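Local coordinates for nitrate regulatory protein (Klebsiella oxytoca, PDB 4AKK), which senses nitrate and nitrite and, in response, binds the nasF operon leader RNA to drive transcription antitermination of the nasFEDCBA operon, at the interface of chains A and B. Coordinates in Å, arbitrary orientation; residue numbers count along the deposited sequence, not the author numbering. Chains: chain A/B, Nitrate regulatory protein.

The interface of chains A and B. Residues chain A 126-127, 129-130, 133-134, 165; chain B 42, 331-332, 335, 339.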
# COMPACT_ATOMS: atom_id res chain seq x y z
N TRP A 126 3.25 -8.80 18.69
CA TRP A 126 2.70 -9.92 17.93
C TRP A 126 3.71 -10.46 16.90
O TRP A 126 3.86 -11.67 16.76
CB TRP A 126 1.40 -9.52 17.24
CG TRP A 126 0.17 -9.71 18.08
CD1 TRP A 126 -0.32 -8.86 19.03
CD2 TRP A 126 -0.74 -10.83 18.04
NE1 TRP A 126 -1.47 -9.37 19.58
CE2 TRP A 126 -1.75 -10.57 18.99
CE3 TRP A 126 -0.80 -12.01 17.30
CZ2 TRP A 126 -2.81 -11.46 19.22
CZ3 TRP A 126 -1.85 -12.89 17.52
CH2 TRP A 126 -2.84 -12.61 18.48
N ARG A 127 4.40 -9.56 16.20
CA ARG A 127 5.38 -9.98 15.21
C ARG A 127 6.49 -10.78 15.88
O ARG A 127 6.89 -11.84 15.41
CB ARG A 127 5.98 -8.77 14.49
CG ARG A 127 5.03 -8.05 13.56
CD ARG A 127 4.64 -8.89 12.35
NE ARG A 127 3.83 -8.12 11.40
CZ ARG A 127 3.21 -8.62 10.34
NH1 ARG A 127 3.29 -9.92 10.07
NH2 ARG A 127 2.49 -7.83 9.55
N ALA A 129 6.40 -12.31 18.87
CA ALA A 129 5.89 -13.58 19.39
C ALA A 129 5.85 -14.63 18.28
O ALA A 129 6.24 -15.77 18.49
CB ALA A 129 4.50 -13.41 20.01
N CYS A 130 5.38 -14.23 17.11
CA CYS A 130 5.27 -15.14 15.97
C CYS A 130 6.64 -15.69 15.59
O CYS A 130 6.82 -16.90 15.48
CB CYS A 130 4.66 -14.39 14.79
SG CYS A 130 3.97 -15.42 13.48
N TRP A 133 8.03 -17.93 18.21
CA TRP A 133 7.26 -19.17 18.32
C TRP A 133 7.87 -20.29 17.48
O TRP A 133 7.92 -21.44 17.92
CB TRP A 133 5.80 -18.93 17.90
CG TRP A 133 4.97 -20.17 17.79
CD1 TRP A 133 4.98 -21.07 16.77
CD2 TRP A 133 3.99 -20.64 18.72
NE1 TRP A 133 4.07 -22.08 17.01
CE2 TRP A 133 3.45 -21.83 18.21
CE3 TRP A 133 3.52 -20.16 19.95
CZ2 TRP A 133 2.47 -22.56 18.87
CZ3 TRP A 133 2.54 -20.88 20.61
CH2 TRP A 133 2.02 -22.07 20.07
N TYR A 134 8.35 -19.95 16.29
CA TYR A 134 8.93 -20.94 15.39
C TYR A 134 10.38 -21.29 15.68
O TYR A 134 10.84 -22.36 15.30
CB TYR A 134 8.83 -20.46 13.94
CG TYR A 134 7.43 -20.50 13.39
CD1 TYR A 134 6.91 -21.68 12.86
CD2 TYR A 134 6.63 -19.38 13.40
CE1 TYR A 134 5.62 -21.73 12.37
CE2 TYR A 134 5.34 -19.42 12.91
CZ TYR A 134 4.84 -20.59 12.39
OH TYR A 134 3.56 -20.62 11.90
N HIS A 165 9.05 -14.75 9.14
CA HIS A 165 8.56 -14.14 10.37
C HIS A 165 9.60 -13.25 11.05
O HIS A 165 9.25 -12.28 11.70
CB HIS A 165 8.04 -15.20 11.33
CG HIS A 165 6.83 -15.91 10.83
ND1 HIS A 165 5.65 -15.43 10.37
CD2 HIS A 165 6.76 -17.28 10.69
CE1 HIS A 165 4.89 -16.51 10.00
NE2 HIS A 165 5.59 -17.62 10.20
N PHE B 42 2.99 -12.04 24.38
CA PHE B 42 1.54 -11.99 24.29
C PHE B 42 0.94 -11.27 25.47
O PHE B 42 -0.04 -10.54 25.32
CB PHE B 42 0.94 -13.39 24.19
CG PHE B 42 1.01 -13.97 22.82
CD1 PHE B 42 0.28 -13.40 21.78
CD2 PHE B 42 1.84 -15.03 22.54
CE1 PHE B 42 0.36 -13.91 20.50
CE2 PHE B 42 1.93 -15.55 21.26
CZ PHE B 42 1.18 -14.99 20.24
N ILE B 331 -0.70 -19.52 14.66
CA ILE B 331 -0.35 -18.18 15.13
C ILE B 331 -0.23 -17.15 13.99
O ILE B 331 -0.54 -15.98 14.19
CB ILE B 331 0.94 -18.21 15.98
CG1 ILE B 331 1.14 -16.88 16.70
CG2 ILE B 331 2.14 -18.58 15.12
CD1 ILE B 331 2.29 -16.89 17.69
N ALA B 332 0.21 -17.60 12.82
CA ALA B 332 0.30 -16.72 11.66
C ALA B 332 -1.08 -16.30 11.14
O ALA B 332 -1.31 -15.15 10.78
CB ALA B 332 1.10 -17.38 10.54
N LEU B 335 -2.41 -13.87 13.50
CA LEU B 335 -1.70 -12.59 13.46
C LEU B 335 -2.29 -11.64 12.41
O LEU B 335 -2.48 -10.45 12.69
CB LEU B 335 -0.19 -12.79 13.23
CG LEU B 335 0.62 -11.49 13.20
CD1 LEU B 335 1.96 -11.62 13.93
CD2 LEU B 335 0.82 -11.00 11.77
N LEU B 339 -3.74 -8.09 13.25
CA LEU B 339 -3.08 -6.88 12.75
C LEU B 339 -3.77 -6.24 11.52
O LEU B 339 -3.62 -5.04 11.28
CB LEU B 339 -1.61 -7.15 12.43
CG LEU B 339 -0.70 -7.71 13.52
CD1 LEU B 339 0.76 -7.40 13.22
CD2 LEU B 339 -1.08 -7.17 14.88
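No polar atom is gripped across this contact: the count is zero, no N or O of one chain coming within bonding range of the other in this patch, and the guanidinium of A:Arg127 merely lies against methyls of two chain B leucines. B:Leu335 CD2 lies 3.7 Å from CZ of A:Arg127, its side chain crossing the arginine at about a right angle, while B:Leu339 CD1 approaches NE of A:Arg127 to 3.6 Å. The arginine reaches them by bending at chi2 and running on extended. With CG anti to the backbone N (chi1 -178°), B:Leu335 also sets CD1 against the backbone carbonyl of A:Trp126, 3.4 Å from its O. The A:Trp126 ring meets B:Phe42 edge to face, planes at 89°: phenyl CE1 points at one indole face near its rim. A face of that same phenyl takes the methyl of A:Ala129, CB lying 3.6 Å from CE2 of B:Phe42, so A:Trp126 and A:Ala129 hold the ring from two directions. B:Ile331 divides its branches: CG1, anti to the backbone N (chi1 -168°), extends on to CD1, 3.9 Å from A:Cys130 CA and beside A:Trp133 CB, whereas CG2 turns to A:Cys130 SG, CE2 of A:Tyr134 and the A:Trp133 face. Helices 37-53 and 331-339 of chain B pack on helix 122-134 of chain A in an apolar, two-fold interface of the deposited dimer, probably the biological one, which may tie helix 331-339 to the partner's nitrate-sensing NIT region.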